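Local coordinates for protein dihydropteridine reductase (Caenorhabditis elegans, PDB 1OOE) that probably reduces quinonoid dihydrobiopterin to tetrahydrobiopterin with NADH or NADPH, as a homodimeric member of the short-chain dehydrogenase/reductase family, at residues Gly13-Gly16 against Ser17-Glu21; Leu99-Lys102 against Gln103-Ser107; Pro188-His192 against Ser193-Pro197. All blocks are in the same frame, centred on the assembly; numbering follows the deposited sequence.

Contact 1: Gly13-Gly16 against Ser17-Glu21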
loop_
_atom_site.group_PDB
_atom_site.type_symbol
_atom_site.label_atom_id
_atom_site.label_comp_id
_atom_site.label_asym_id
_atom_site.label_seq_id
_atom_site.Cartn_x
_atom_site.Cartn_y
_atom_site.Cartn_z
ATOM N N GLY A 13 7.876 11.994 18.399
ATOM C CA GLY A 13 6.811 12.851 17.894
ATOM C C GLY A 13 5.913 13.394 18.993
ATOM O O GLY A 13 6.031 12.994 20.151
ATOM N N ALA A 14 5.010 14.305 18.638
ATOM C CA ALA A 14 4.105 14.898 19.618
ATOM C C ALA A 14 3.257 13.839 20.324
ATOM O O ALA A 14 3.244 13.761 21.552
ATOM C CB ALA A 14 3.203 15.929 18.941
ATOM N N LEU A 15 2.556 13.025 19.542
ATOM C CA LEU A 15 1.708 11.982 20.102
ATOM C C LEU A 15 2.540 10.884 20.759
ATOM O O LEU A 15 2.208 10.412 21.847
ATOM C CB LEU A 15 0.814 11.380 19.010
ATOM C CG LEU A 15 -0.100 10.218 19.412
ATOM C CD1 LEU A 15 -1.010 10.637 20.565
ATOM C CD2 LEU A 15 -0.929 9.782 18.211
ATOM N N GLY A 16 3.620 10.483 20.096
ATOM C CA GLY A 16 4.475 9.439 20.635
ATOM C C GLY A 16 5.069 9.782 21.987
ATOM O O GLY A 16 5.089 8.947 22.898
ATOM N N SER A 17 5.563 11.009 22.123
ATOM C CA SER A 17 6.152 11.453 23.378
ATOM C C SER A 17 5.084 11.520 24.469
ATOM O O SER A 17 5.350 11.205 25.630
ATOM C CB SER A 17 6.820 12.825 23.200
ATOM O OG SER A 17 7.363 13.292 24.423
ATOM N N ALA A 18 3.874 11.927 24.094
ATOM C CA ALA A 18 2.777 12.011 25.052
ATOM C C ALA A 18 2.429 10.619 25.575
ATOM O O ALA A 18 2.199 10.428 26.772
ATOM C CB ALA A 18 1.551 12.640 24.396
ATOM N N ILE A 19 2.378 9.650 24.667
ATOM C CA ILE A 19 2.061 8.275 25.034
ATOM C C ILE A 19 3.152 7.711 25.942
ATOM O O ILE A 19 2.861 7.116 26.978
ATOM C CB ILE A 19 1.915 7.387 23.771
ATOM C CG1 ILE A 19 0.687 7.837 22.977
ATOM C CG2 ILE A 19 1.775 5.911 24.163
ATOM C CD1 ILE A 19 0.607 7.255 21.582
ATOM N N LEU A 20 4.408 7.914 25.555
ATOM C CA LEU A 20 5.538 7.428 26.337
ATOM C C LEU A 20 5.510 7.998 27.754
ATOM O O LEU A 20 5.640 7.262 28.733
ATOM C CB LEU A 20 6.853 7.799 25.637
ATOM C CG LEU A 20 8.166 7.267 26.224
ATOM C CD1 LEU A 20 9.244 7.251 25.138
ATOM C CD2 LEU A 20 8.595 8.122 27.403
ATOM N N GLU A 21 5.327 9.311 27.865
ATOM C CA GLU A 21 5.275 9.954 29.175
ATOM C C GLU A 21 4.113 9.436 30.019
ATOM O O GLU A 21 4.261 9.203 31.220
ATOM C CB GLU A 21 5.145 11.472 29.019
ATOM C CG GLU A 21 6.387 12.175 28.492
ATOM C CD GLU A 21 7.606 11.943 29.364
ATOM O OE1 GLU A 21 7.436 11.752 30.588
ATOM O OE2 GLU A 21 8.735 11.968 28.828
#

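Contact 2: Leu99-Lys102 against Gln103-Ser107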
loop_
_atom_site.group_PDB
_atom_site.type_symbol
_atom_site.label_atom_id
_atom_site.label_comp_id
_atom_site.label_asym_id
_atom_site.label_seq_id
_atom_site.Cartn_x
_atom_site.Cartn_y
_atom_site.Cartn_z
ATOM N N LEU A 99 8.548 8.416 -0.087
ATOM C CA LEU A 99 8.704 8.857 1.292
ATOM C C LEU A 99 7.557 8.368 2.169
ATOM O O LEU A 99 7.760 8.031 3.337
ATOM C CB LEU A 99 8.778 10.385 1.361
ATOM C CG LEU A 99 10.040 11.041 0.791
ATOM C CD1 LEU A 99 9.871 12.554 0.805
ATOM C CD2 LEU A 99 11.254 10.636 1.616
ATOM N N MET A 100 6.350 8.333 1.611
ATOM C CA MET A 100 5.188 7.893 2.376
ATOM C C MET A 100 5.185 6.396 2.674
ATOM O O MET A 100 4.715 5.975 3.731
ATOM C CB MET A 100 3.897 8.315 1.669
ATOM C CG MET A 100 3.676 9.825 1.694
ATOM S SD MET A 100 3.676 10.520 3.379
ATOM C CE MET A 100 5.413 10.989 3.593
ATOM N N ILE A 101 5.702 5.587 1.755
ATOM C CA ILE A 101 5.769 4.149 2.006
ATOM C C ILE A 101 6.787 3.951 3.130
ATOM O O ILE A 101 6.536 3.225 4.099
ATOM C CB ILE A 101 6.249 3.367 0.759
ATOM C CG1 ILE A 101 5.177 3.407 -0.339
ATOM C CG2 ILE A 101 6.598 1.926 1.144
ATOM C CD1 ILE A 101 3.926 2.595 -0.048
ATOM N N LYS A 102 7.933 4.613 2.998
ATOM C CA LYS A 102 9.001 4.514 3.991
ATOM C C LYS A 102 8.587 4.984 5.381
ATOM O O LYS A 102 9.029 4.428 6.390
ATOM C CB LYS A 102 10.228 5.308 3.523
ATOM C CG LYS A 102 10.969 4.652 2.368
ATOM C CD LYS A 102 12.014 5.575 1.745
ATOM C CE LYS A 102 12.856 4.815 0.732
ATOM N NZ LYS A 102 13.698 5.721 -0.108
ATOM N N GLN A 103 7.730 5.998 5.440
ATOM C CA GLN A 103 7.293 6.540 6.720
ATOM C C GLN A 103 6.144 5.800 7.409
ATOM O O GLN A 103 6.183 5.603 8.623
ATOM C CB GLN A 103 6.933 8.018 6.554
ATOM C CG GLN A 103 8.151 8.923 6.429
ATOM C CD GLN A 103 7.786 10.361 6.116
ATOM O OE1 GLN A 103 6.831 10.905 6.665
ATOM N NE2 GLN A 103 8.559 10.989 5.236
ATOM N N SER A 104 5.133 5.392 6.646
ATOM C CA SER A 104 3.977 4.696 7.214
ATOM C C SER A 104 3.987 3.172 7.089
ATOM O O SER A 104 3.654 2.466 8.043
ATOM C CB SER A 104 2.680 5.224 6.590
ATOM O OG SER A 104 2.389 6.537 7.041
ATOM N N VAL A 105 4.354 2.667 5.916
ATOM C CA VAL A 105 4.357 1.226 5.691
ATOM C C VAL A 105 5.541 0.495 6.321
ATOM O O VAL A 105 5.361 -0.548 6.944
ATOM C CB VAL A 105 4.297 0.904 4.178
ATOM C CG1 VAL A 105 4.327 -0.604 3.959
ATOM C CG2 VAL A 105 3.022 1.488 3.581
ATOM N N TRP A 106 6.747 1.028 6.166
ATOM C CA TRP A 106 7.919 0.372 6.748
ATOM C C TRP A 106 7.774 0.221 8.265
ATOM O O TRP A 106 7.979 -0.866 8.812
ATOM C CB TRP A 106 9.189 1.173 6.445
ATOM C CG TRP A 106 9.702 1.062 5.028
ATOM C CD1 TRP A 106 8.984 0.749 3.908
ATOM C CD2 TRP A 106 11.040 1.324 4.586
ATOM N NE1 TRP A 106 9.794 0.804 2.794
ATOM C CE2 TRP A 106 11.061 1.155 3.184
ATOM C CE3 TRP A 106 12.225 1.690 5.241
ATOM C CZ2 TRP A 106 12.226 1.340 2.421
ATOM C CZ3 TRP A 106 13.383 1.874 4.481
ATOM C CH2 TRP A 106 13.368 1.698 3.087
ATOM N N SER A 107 7.419 1.313 8.934
ATOM C CA SER A 107 7.260 1.312 10.387
ATOM C C SER A 107 6.140 0.397 10.868
ATOM O O SER A 107 6.332 -0.395 11.795
ATOM C CB SER A 107 7.020 2.741 10.890
ATOM O OG SER A 107 5.896 3.330 10.253
#

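Contact 3: Pro188-His192 against Ser193-Pro197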
loop_
_atom_site.group_PDB
_atom_site.type_symbol
_atom_site.label_atom_id
_atom_site.label_comp_id
_atom_site.label_asym_id
_atom_site.label_seq_id
_atom_site.Cartn_x
_atom_site.Cartn_y
_atom_site.Cartn_z
ATOM N N PRO A 188 -3.556 29.133 13.865
ATOM C CA PRO A 188 -3.721 29.863 15.126
ATOM C C PRO A 188 -5.123 30.323 15.522
ATOM O O PRO A 188 -5.390 30.533 16.702
ATOM C CB PRO A 188 -2.759 31.037 14.963
ATOM C CG PRO A 188 -2.841 31.318 13.502
ATOM C CD PRO A 188 -2.767 29.930 12.907
ATOM N N ASN A 189 -6.018 30.478 14.554
ATOM C CA ASN A 189 -7.366 30.945 14.868
ATOM C C ASN A 189 -8.462 29.896 14.748
ATOM O O ASN A 189 -9.645 30.221 14.685
ATOM C CB ASN A 189 -7.689 32.161 14.000
ATOM C CG ASN A 189 -6.856 33.365 14.380
ATOM O OD1 ASN A 189 -7.075 33.979 15.426
ATOM N ND2 ASN A 189 -5.874 33.691 13.549
ATOM N N ALA A 190 -8.064 28.630 14.737
ATOM C CA ALA A 190 -9.024 27.543 14.634
ATOM C C ALA A 190 -9.797 27.367 15.937
ATOM O O ALA A 190 -9.362 27.814 16.996
ATOM C CB ALA A 190 -8.304 26.254 14.285
ATOM N N ASP A 191 -10.954 26.719 15.842
ATOM C CA ASP A 191 -11.792 26.454 17.004
ATOM C C ASP A 191 -11.327 25.128 17.596
ATOM O O ASP A 191 -11.571 24.070 17.015
ATOM C CB ASP A 191 -13.256 26.330 16.579
ATOM C CG ASP A 191 -14.204 26.285 17.762
ATOM O OD1 ASP A 191 -13.797 25.810 18.841
ATOM O OD2 ASP A 191 -15.365 26.720 17.606
ATOM N N HIS A 192 -10.665 25.175 18.746
ATOM C CA HIS A 192 -10.174 23.948 19.366
ATOM C C HIS A 192 -11.269 23.038 19.918
ATOM O O HIS A 192 -10.980 21.963 20.442
ATOM C CB HIS A 192 -9.171 24.280 20.474
ATOM C CG HIS A 192 -7.917 24.925 19.973
ATOM N ND1 HIS A 192 -6.815 25.129 20.775
ATOM C CD2 HIS A 192 -7.592 25.419 18.755
ATOM C CE1 HIS A 192 -5.865 25.721 20.071
ATOM N NE2 HIS A 192 -6.312 25.908 18.842
ATOM N N SER A 193 -12.524 23.453 19.789
ATOM C CA SER A 193 -13.626 22.638 20.285
ATOM C C SER A 193 -13.789 21.393 19.413
ATOM O O SER A 193 -14.594 20.508 19.714
ATOM C CB SER A 193 -14.929 23.442 20.293
ATOM O OG SER A 193 -15.356 23.735 18.974
ATOM N N SER A 194 -13.020 21.327 18.330
ATOM C CA SER A 194 -13.081 20.185 17.426
ATOM C C SER A 194 -11.724 19.492 17.329
ATOM O O SER A 194 -11.510 18.652 16.458
ATOM C CB SER A 194 -13.535 20.632 16.035
ATOM O OG SER A 194 -12.642 21.587 15.493
ATOM N N TRP A 195 -10.814 19.852 18.227
ATOM C CA TRP A 195 -9.477 19.266 18.258
ATOM C C TRP A 195 -9.384 18.175 19.324
ATOM O O TRP A 195 -9.777 18.389 20.468
ATOM C CB TRP A 195 -8.444 20.356 18.552
ATOM C CG TRP A 195 -8.163 21.262 17.390
ATOM C CD1 TRP A 195 -8.987 21.530 16.332
ATOM C CD2 TRP A 195 -6.965 22.012 17.164
ATOM N NE1 TRP A 195 -8.371 22.394 15.459
ATOM C CE2 TRP A 195 -7.130 22.708 15.946
ATOM C CE3 TRP A 195 -5.765 22.163 17.875
ATOM C CZ2 TRP A 195 -6.139 23.542 15.419
ATOM C CZ3 TRP A 195 -4.780 22.992 17.353
ATOM C CH2 TRP A 195 -4.975 23.671 16.135
ATOM N N THR A 196 -8.857 17.010 18.951
ATOM C CA THR A 196 -8.720 15.908 19.899
ATOM C C THR A 196 -7.459 16.060 20.751
ATOM O O THR A 196 -6.358 16.218 20.223
ATOM C CB THR A 196 -8.643 14.535 19.171
ATOM O OG1 THR A 196 -9.799 14.355 18.346
ATOM C CG2 THR A 196 -8.583 13.393 20.186
ATOM N N PRO A 197 -7.609 16.033 22.087
ATOM C CA PRO A 197 -6.459 16.161 22.987
ATOM C C PRO A 197 -5.633 14.884 22.890
ATOM O O PRO A 197 -6.191 13.794 22.735
ATOM C CB PRO A 197 -7.107 16.303 24.363
ATOM C CG PRO A 197 -8.447 16.878 24.063
ATOM C CD PRO A 197 -8.867 16.109 22.842
#

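Contact 1: Gly13-Gly16 against Ser17-Glu21
Leu15 and Ile19, one helical turn apart, form the side-chain part of a contact that is otherwise carried by the backbone of helix 14-25. Four i-to-i+4 hydrogen bonds run in succession. Ser17 N meets Gly13 O at 2.8 Å, and because Gly13 occupies the N-cap position this bond closes the first turn. Ala18 N then reaches Ala14 O over a longer 3.2 Å, Ile19 N bonds to Leu15 O at 2.9 Å, and Leu20 N donates to Gly16 O with an N-H...O angle of 165°, so the ladder continues unbroken from the cap into the helix body.

The apolar contact is small and specific. Leu15 has CG anti to its backbone nitrogen (chi1 177°), which swings the branch out from the flank of the helix, where CG lies 3.7 Å from Ile19 CD1. Leu15 CD1 touches the same methyl, the two side chains crossing at a slant. Ile19 places CG1 beside its own backbone nitrogen (chi1 -67°), and this carries CG1 over Leu15 O at 3.2 Å, so the isoleucine packs on the carbonyl as well as on the leucine. Ala18 CB sits 3.4 Å from Leu15 O.

Gly13 and Gly16 match the last two glycines of a GxGxxG pattern, consistent with the dinucleotide-binding turn of a Rossmann fold; Gly16 is buried.

The stretch lies in the beta-alpha-beta unit of strand 4-9, helix 14-25 and strand 28-34. Leu20 packs on Val30 and Asn32 of strand 28-34, whereas Leu15, Ala18 and Ile19 meet helix 198-210 through Ile201, Leu198, and Ser202 with Leu205, respectively.

Contact 2: Leu99-Lys102 against Gln103-Ser107
The aliphatic chain of Lys102 runs along one face of the Trp106 indole, its CA 3.7 Å from the centroid of the five-membered ring and only 9° off the ring normal, a CH-pi contact. Farther out, CG lies over the rim of the same face, 3.5 Å from Trp106 CZ2. The chain stays extended beyond CG, so CE also reaches the six-membered ring, while NZ makes a salt bridge with Asp98. The Ile101 side chain crosses that of Trp106 at about a right angle, its CG2 3.8 Å from Trp106 CD1. With an alanine at Trp106, the lysine methylenes and Ile101 CG2 would probably lose the flat surface they pack on.

Met100 and Gln103 meet on another side of the helix. Bends at chi2 and chi3 (-56° and 92°) bring the methionine methyl, CE, against the glutamine amide, 3.4 Å from Gln103 OE1, which accepts a hydrogen bond from Gly82 N. Ile101 and Val105 run alongside each other, Ile101 CD1 3.9 Å from Val105 CG2.

The backbone widens here into a pi-type turn: Ile101 O accepts Trp106 N at 3.0 Å, five residues on, and a weak, strongly bent bond from Val105 N.

All of this lies within helix 93-118. Met100, Ser104 and Val105 pack on helix 141-158, the first two on Tyr143 and Lys147, whose spacing is consistent with the YxxxK motif of the SDR family. Trp106 stacks with Trp53 of helix 53-68 in its own chain. Ile101 also touches Trp53 of the second subunit, which places this helix at the dimer interface.

Contact 3: Pro188-His192 against Ser193-Pro197
His192 lays its imidazole over the six-membered ring of Trp195 in a face-to-face stack, centroids 4.1 Å apart and planes inclined by 15°. CD2 of the histidine sits over the indole, and NE2 comes to 3.6 Å from Trp195 CZ3. The first torsions are nearly alike: His192 (chi1 -65°) and Trp195 (chi1 -75°) each set CG beside the backbone nitrogen, and across the turn this brings the rings flat to flat. His192 CA also faces the five-membered ring in a CH-pi contact, while Ala190 CB meets the indole obliquely, 3.7 Å from Trp195 CZ2.

The backbone that carries the two rings makes a tight turn, with His192 and Ser193 in 3-10 geometry. Asp191 starts it as an Asx turn: its OD1 accepts Ser193 N at 2.8 Å on the anti side but tilted out of the carboxylate plane, and Ser193 OG at 2.6 Å from above that plane, both donors arriving from the same face. These two bonds grip a single oxygen and are likely to restrain the carboxylate's rotation. The main-chain oxygen of Asp191 takes Ser194 OG almost in line with its C=O bond, at 3.1 Å, together with a weak bond from Ser194 N. Trp195 N donates to His192 O at 3.1 Å, but from well above the carbonyl plane.

The turn belongs to the connection between helix 181-186 and helix 198-210. Trp195, buried, packs against Asn183 and Arg184 of the first of these helices, and Ser193 is joined by a backbone hydrogen bond to Gly229, next to strand 230-235.

None of the three contacts touches another. Contacts 1 and 2 have centres about 19 Å apart, with nearest atoms about 11 Å apart. Contact 1, at the glycine-rich turn after the first strand, marks the probable dinucleotide site, whereas contact 2 reaches the second subunit and borders helix 141-158, whose Tyr143 and Lys147 are spaced as in the SDR YxxxK motif; both probably lie near the cofactor and active site. Contact 3 is peripheral, its centre about 22 Å from that of the chain, yet its nearest atoms lie about 6 Å from contact 1. Helix 198-210, beginning directly after Pro197, leads from contact 3 to the flank of contact 1. Contacts 2 and 3 are farthest apart, about 28 Å between centres.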